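Local coordinates for branched-chain alpha-ketoacid decarboxylase (Lactococcus lactis, PDB 2VBF), which probably decarboxylates branched-chain and aromatic alpha-keto acids to aldehydes, using thiamine diphosphate and a magnesium ion as cofactors, at residues 387-400 against 409-422. Residues are numbered along the deposited sequence; the frame is centred on the assembly and turned at random.
Sequences ESLTQSNETIVAEQ and TIFLKSNSRFIGQP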
loop_
_atom_site.group_PDB
_atom_site.type_symbol
_atom_site.label_atom_id
_atom_site.label_comp_id
_atom_site.label_asym_id
_atom_site.label_seq_id
_atom_site.Cartn_x
_atom_site.Cartn_y
_atom_site.Cartn_z
ATOM N N GLU A 387 -20.688 -9.335 -23.581
ATOM C CA GLU A 387 -22.120 -9.309 -23.277
ATOM C C GLU A 387 -22.815 -10.558 -23.798
ATOM O O GLU A 387 -23.592 -11.182 -23.080
ATOM C CB GLU A 387 -22.789 -8.078 -23.878
ATOM C CG GLU A 387 -24.282 -7.980 -23.552
ATOM C CD GLU A 387 -24.888 -6.678 -23.988
ATOM O OE1 GLU A 387 -24.809 -6.365 -25.194
ATOM O OE2 GLU A 387 -25.455 -5.967 -23.141
ATOM N N SER A 388 -22.529 -10.903 -25.050
ATOM C CA SER A 388 -23.096 -12.094 -25.687
ATOM C C SER A 388 -22.634 -13.382 -25.005
ATOM O O SER A 388 -23.449 -14.250 -24.676
ATOM C CB SER A 388 -22.709 -12.112 -27.174
ATOM O OG SER A 388 -23.525 -13.003 -27.919
ATOM N N LEU A 389 -21.333 -13.489 -24.763
ATOM C CA LEU A 389 -20.730 -14.737 -24.308
ATOM C C LEU A 389 -20.722 -14.941 -22.802
ATOM O O LEU A 389 -20.368 -16.029 -22.343
ATOM C CB LEU A 389 -19.301 -14.857 -24.840
ATOM C CG LEU A 389 -19.195 -15.022 -26.353
ATOM C CD1 LEU A 389 -17.748 -14.840 -26.784
ATOM C CD2 LEU A 389 -19.748 -16.394 -26.775
ATOM N N THR A 390 -21.077 -13.918 -22.022
ATOM C CA THR A 390 -21.182 -14.090 -20.574
ATOM C C THR A 390 -22.433 -14.925 -20.302
ATOM O O THR A 390 -23.439 -14.804 -21.011
ATOM C CB THR A 390 -21.196 -12.736 -19.810
ATOM O OG1 THR A 390 -19.883 -12.160 -19.839
ATOM C CG2 THR A 390 -21.580 -12.921 -18.361
ATOM N N GLN A 391 -22.330 -15.805 -19.308
ATOM C CA GLN A 391 -23.387 -16.747 -18.956
ATOM C C GLN A 391 -24.079 -16.371 -17.642
ATOM O O GLN A 391 -23.661 -15.451 -16.933
ATOM C CB GLN A 391 -22.782 -18.155 -18.816
ATOM C CG GLN A 391 -22.144 -18.680 -20.098
ATOM C CD GLN A 391 -21.370 -19.980 -19.910
ATOM O OE1 GLN A 391 -21.347 -20.568 -18.827
ATOM N NE2 GLN A 391 -20.733 -20.440 -20.986
ATOM N N SER A 392 -25.151 -17.089 -17.333
ATOM C CA SER A 392 -25.783 -17.001 -16.018
ATOM C C SER A 392 -24.836 -17.501 -14.919
ATOM O O SER A 392 -23.887 -18.253 -15.191
ATOM C CB SER A 392 -27.065 -17.834 -16.000
ATOM O OG SER A 392 -26.773 -19.194 -16.265
ATOM N N ASN A 393 -25.107 -17.092 -13.680
ATOM C CA ASN A 393 -24.308 -17.459 -12.507
ATOM C C ASN A 393 -22.813 -17.149 -12.673
ATOM O O ASN A 393 -21.955 -17.955 -12.315
ATOM C CB ASN A 393 -24.511 -18.944 -12.140
ATOM C CG ASN A 393 -24.035 -19.288 -10.702
ATOM O OD1 ASN A 393 -24.101 -18.465 -9.772
ATOM N ND2 ASN A 393 -23.573 -20.521 -10.524
ATOM N N GLU A 394 -22.512 -15.989 -13.240
ATOM C CA GLU A 394 -21.131 -15.482 -13.301
ATOM C C GLU A 394 -21.018 -14.164 -12.569
ATOM O O GLU A 394 -22.015 -13.480 -12.356
ATOM C CB GLU A 394 -20.693 -15.247 -14.745
ATOM C CG GLU A 394 -20.539 -16.502 -15.557
ATOM C CD GLU A 394 -20.068 -16.228 -16.977
ATOM O OE1 GLU A 394 -20.370 -15.152 -17.543
ATOM O OE2 GLU A 394 -19.412 -17.097 -17.537
ATOM N N THR A 395 -19.789 -13.821 -12.190
ATOM C CA THR A 395 -19.491 -12.519 -11.608
ATOM C C THR A 395 -18.476 -11.831 -12.521
ATOM O O THR A 395 -17.398 -12.391 -12.786
ATOM C CB THR A 395 -18.967 -12.636 -10.153
ATOM O OG1 THR A 395 -19.962 -13.264 -9.330
ATOM C CG2 THR A 395 -18.658 -11.249 -9.574
ATOM N N ILE A 396 -18.847 -10.654 -13.026
ATOM C CA ILE A 396 -17.956 -9.822 -13.846
ATOM C C ILE A 396 -17.292 -8.793 -12.942
ATOM O O ILE A 396 -17.970 -8.065 -12.218
ATOM C CB ILE A 396 -18.700 -9.118 -14.999
ATOM C CG1 ILE A 396 -19.129 -10.141 -16.069
ATOM C CG2 ILE A 396 -17.812 -8.044 -15.632
ATOM C CD1 ILE A 396 -19.699 -9.515 -17.355
ATOM N N VAL A 397 -15.967 -8.745 -12.977
ATOM C CA VAL A 397 -15.208 -7.777 -12.178
ATOM C C VAL A 397 -14.441 -6.902 -13.163
ATOM O O VAL A 397 -13.755 -7.421 -14.053
ATOM C CB VAL A 397 -14.250 -8.479 -11.186
ATOM C CG1 VAL A 397 -13.608 -7.459 -10.237
ATOM C CG2 VAL A 397 -14.948 -9.597 -10.409
ATOM N N ALA A 398 -14.580 -5.583 -13.041
ATOM C CA ALA A 398 -14.016 -4.663 -14.042
ATOM C C ALA A 398 -13.285 -3.469 -13.428
ATOM O O ALA A 398 -13.855 -2.700 -12.657
ATOM C CB ALA A 398 -15.081 -4.194 -15.003
ATOM N N GLU A 399 -12.024 -3.318 -13.818
ATOM C CA GLU A 399 -11.145 -2.304 -13.246
ATOM C C GLU A 399 -11.386 -0.925 -13.869
ATOM O O GLU A 399 -11.756 -0.810 -15.040
ATOM C CB GLU A 399 -9.690 -2.715 -13.472
ATOM C CG GLU A 399 -8.636 -1.819 -12.795
ATOM C CD GLU A 399 -8.878 -1.713 -11.313
ATOM O OE1 GLU A 399 -8.368 -2.572 -10.571
ATOM O OE2 GLU A 399 -9.596 -0.781 -10.900
ATOM N N GLN A 400 -11.168 0.117 -13.072
ATOM C CA GLN A 400 -11.157 1.497 -13.574
ATOM C C GLN A 400 -10.214 1.591 -14.783
ATOM O O GLN A 400 -9.104 1.062 -14.757
ATOM C CB GLN A 400 -10.737 2.472 -12.464
ATOM C CG GLN A 400 -11.725 2.532 -11.287
ATOM C CD GLN A 400 -13.135 2.871 -11.737
ATOM O OE1 GLN A 400 -13.409 3.991 -12.183
ATOM N NE2 GLN A 400 -14.045 1.903 -11.627
ATOM N N THR A 409 -21.823 -1.269 -19.042
ATOM C CA THR A 409 -23.109 -1.197 -19.776
ATOM C C THR A 409 -23.601 -2.540 -20.327
ATOM O O THR A 409 -24.642 -2.586 -20.988
ATOM C CB THR A 409 -23.059 -0.172 -20.924
ATOM O OG1 THR A 409 -21.885 -0.404 -21.705
ATOM C CG2 THR A 409 -23.065 1.263 -20.363
ATOM N N ILE A 410 -22.890 -3.623 -20.034
ATOM C CA ILE A 410 -23.339 -4.936 -20.502
ATOM C C ILE A 410 -24.515 -5.436 -19.646
ATOM O O ILE A 410 -24.562 -5.247 -18.429
ATOM C CB ILE A 410 -22.181 -5.980 -20.615
ATOM C CG1 ILE A 410 -21.811 -6.594 -19.261
ATOM C CG2 ILE A 410 -20.959 -5.367 -21.299
ATOM C CD1 ILE A 410 -22.486 -7.922 -19.008
ATOM N N PHE A 411 -25.499 -6.034 -20.321
ATOM C CA PHE A 411 -26.639 -6.633 -19.629
ATOM C C PHE A 411 -26.217 -7.995 -19.132
ATOM O O PHE A 411 -25.813 -8.861 -19.914
ATOM C CB PHE A 411 -27.869 -6.762 -20.536
ATOM C CG PHE A 411 -28.593 -5.472 -20.743
ATOM C CD1 PHE A 411 -29.656 -5.114 -19.925
ATOM C CD2 PHE A 411 -28.205 -4.597 -21.736
ATOM C CE1 PHE A 411 -30.328 -3.920 -20.103
ATOM C CE2 PHE A 411 -28.880 -3.381 -21.920
ATOM C CZ PHE A 411 -29.946 -3.050 -21.103
ATOM N N LEU A 412 -26.285 -8.167 -17.819
ATOM C CA LEU A 412 -25.917 -9.414 -17.199
ATOM C C LEU A 412 -27.077 -10.380 -17.321
ATOM O O LEU A 412 -28.249 -9.974 -17.383
ATOM C CB LEU A 412 -25.584 -9.215 -15.721
ATOM C CG LEU A 412 -24.437 -8.239 -15.432
ATOM C CD1 LEU A 412 -24.342 -7.964 -13.937
ATOM C CD2 LEU A 412 -23.126 -8.773 -15.984
ATOM N N LYS A 413 -26.730 -11.659 -17.330
ATOM C CA LYS A 413 -27.717 -12.724 -17.367
ATOM C C LYS A 413 -28.194 -13.072 -15.972
ATOM O O LYS A 413 -27.757 -12.495 -14.964
ATOM C CB LYS A 413 -27.136 -13.932 -18.107
ATOM C CG LYS A 413 -26.732 -13.543 -19.522
ATOM C CD LYS A 413 -26.555 -14.704 -20.454
ATOM C CE LYS A 413 -26.390 -14.219 -21.896
ATOM N NZ LYS A 413 -25.345 -13.159 -22.065
ATOM N N SER A 414 -29.126 -14.009 -15.902
ATOM C CA SER A 414 -29.736 -14.365 -14.639
ATOM C C SER A 414 -28.709 -14.817 -13.591
ATOM O O SER A 414 -27.752 -15.524 -13.919
ATOM C CB SER A 414 -30.747 -15.480 -14.885
ATOM O OG SER A 414 -30.091 -16.596 -15.445
ATOM N N ASN A 415 -28.929 -14.398 -12.343
ATOM C CA ASN A 415 -28.076 -14.715 -11.191
ATOM C C ASN A 415 -26.604 -14.321 -11.367
ATOM O O ASN A 415 -25.711 -14.863 -10.707
ATOM C CB ASN A 415 -28.187 -16.198 -10.823
ATOM C CG ASN A 415 -27.633 -16.499 -9.449
ATOM O OD1 ASN A 415 -27.930 -15.814 -8.473
ATOM N ND2 ASN A 415 -26.797 -17.523 -9.368
ATOM N N SER A 416 -26.360 -13.356 -12.238
ATOM C CA SER A 416 -25.014 -12.853 -12.442
ATOM C C SER A 416 -24.796 -11.554 -11.680
ATOM O O SER A 416 -25.737 -10.783 -11.425
ATOM C CB SER A 416 -24.730 -12.686 -13.930
ATOM O OG SER A 416 -24.567 -13.960 -14.534
ATOM N N ARG A 417 -23.537 -11.320 -11.317
ATOM C CA ARG A 417 -23.174 -10.170 -10.516
ATOM C C ARG A 417 -22.034 -9.385 -11.145
ATOM O O ARG A 417 -21.407 -9.838 -12.100
ATOM C CB ARG A 417 -22.829 -10.632 -9.123
ATOM C CG ARG A 417 -24.037 -11.256 -8.468
ATOM C CD ARG A 417 -23.863 -11.402 -7.000
ATOM N NE ARG A 417 -23.004 -12.530 -6.636
ATOM C CZ ARG A 417 -23.361 -13.815 -6.694
ATOM N NH1 ARG A 417 -24.557 -14.168 -7.157
ATOM N NH2 ARG A 417 -22.504 -14.758 -6.307
ATOM N N PHE A 418 -21.808 -8.200 -10.594
ATOM C CA PHE A 418 -20.791 -7.274 -11.070
ATOM C C PHE A 418 -20.067 -6.703 -9.856
ATOM O O PHE A 418 -20.685 -6.415 -8.820
ATOM C CB PHE A 418 -21.472 -6.165 -11.861
ATOM C CG PHE A 418 -20.534 -5.252 -12.587
ATOM C CD1 PHE A 418 -20.188 -5.501 -13.907
ATOM C CD2 PHE A 418 -20.019 -4.115 -11.962
ATOM C CE1 PHE A 418 -19.334 -4.633 -14.597
ATOM C CE2 PHE A 418 -19.172 -3.258 -12.643
ATOM C CZ PHE A 418 -18.830 -3.519 -13.963
ATOM N N ILE A 419 -18.754 -6.548 -9.989
ATOM C CA ILE A 419 -17.955 -5.819 -9.030
ATOM C C ILE A 419 -17.147 -4.746 -9.782
ATOM O O ILE A 419 -16.375 -5.045 -10.695
ATOM C CB ILE A 419 -17.029 -6.727 -8.232
ATOM C CG1 ILE A 419 -17.846 -7.647 -7.323
ATOM C CG2 ILE A 419 -16.031 -5.858 -7.430
ATOM C CD1 ILE A 419 -17.002 -8.653 -6.518
ATOM N N GLY A 420 -17.404 -3.499 -9.413
ATOM C CA GLY A 420 -16.649 -2.338 -9.866
ATOM C C GLY A 420 -16.608 -1.340 -8.713
ATOM O O GLY A 420 -17.433 -1.394 -7.801
ATOM N N GLN A 421 -15.646 -0.427 -8.757
ATOM C CA GLN A 421 -15.369 0.465 -7.627
ATOM C C GLN A 421 -15.327 1.914 -8.118
ATOM O O GLN A 421 -14.297 2.570 -8.035
ATOM C CB GLN A 421 -14.042 0.054 -6.990
ATOM C CG GLN A 421 -13.785 0.593 -5.595
ATOM C CD GLN A 421 -12.349 0.406 -5.153
ATOM O OE1 GLN A 421 -11.411 0.604 -5.941
ATOM N NE2 GLN A 421 -12.159 0.026 -3.894
ATOM N N PRO A 422 -16.453 2.425 -8.637
ATOM C CA PRO A 422 -16.426 3.754 -9.275
ATOM C C PRO A 422 -16.278 4.967 -8.361
ATOM O O PRO A 422 -15.868 6.032 -8.839
ATOM C CB PRO A 422 -17.776 3.817 -9.994
ATOM C CG PRO A 422 -18.663 2.905 -9.213
ATOM C CD PRO A 422 -17.789 1.808 -8.716
HETATM O O HOH W 1 -25.414 -3.096 -23.359
HETATM O O HOH W 2 -23.454 -15.731 -9.627
HETATM O O HOH W 3 -19.964 -13.540 -6.547
HETATM O O HOH W 4 -13.503 -0.786 -10.558
HETATM O O HOH W 5 -11.235 -0.446 -8.812
HETATM O O HOH W 6 -14.284 6.388 -11.065
#
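Glu387, in the last turn of helix 379-389, lies alongside Phe411 and takes that residue's backbone N-H on OE2 (N to OE2 2.8 Å) through its anti lone pair, almost straight at 174°. With CG anti to the backbone N (chi1 -178°) and the chain extended beyond it, the carboxylate is carried past Ile410, whose CB packs on the CB of Glu387, to the edge of the Phe411 ring. A water donates to both OE2 and the carbonyl of Thr409, so the same oxygen is gripped twice.

Lys413 treats the end of the same helix differently. Its chain runs beside Thr390 and bends at the last torsion (chi4 51°), which brings NZ 2.7 Å from Thr390 O, with a weaker bond to Ser388 O. The ammonium thus sits just beyond the C-terminal end of the helix, where the helix dipole would probably favour a positive charge. Cutting Lys413 back to an alanine is likely to leave the Thr390 and Ser388 carbonyls without their ammonium donor and to open a gap along Thr390, where CD and CE lay.

Farther along, on strand 394-398, Ile396 supplies the apolar part of the contact. Its CD1 meets Ile410 CD1 tip to tip at 3.6 Å and also touches Leu412 CD2, while CG2 rests 3.9 Å from Phe418 CE1. Its N-H and C=O both turn to strand 417-419, bracketing Phe418: N donates to Arg417 O (2.8 Å) and O accepts from Ile419 N (2.8 Å).

With Arg417 N to Glu394 O and Ala398 N to Ile419 O, these bonds make the parallel pairing of strands 394-398 and 417-419, whose segment axes differ by 21°. With helix 402-407 packed over Ala398 and Phe418, they form a beta-alpha-beta unit at the edge of the parallel sheet in the C-terminal thiamine-diphosphate-binding domain, and beyond the first strand the side chain of Gln400 lies about 5 Å from the bound cofactor, nearest atoms.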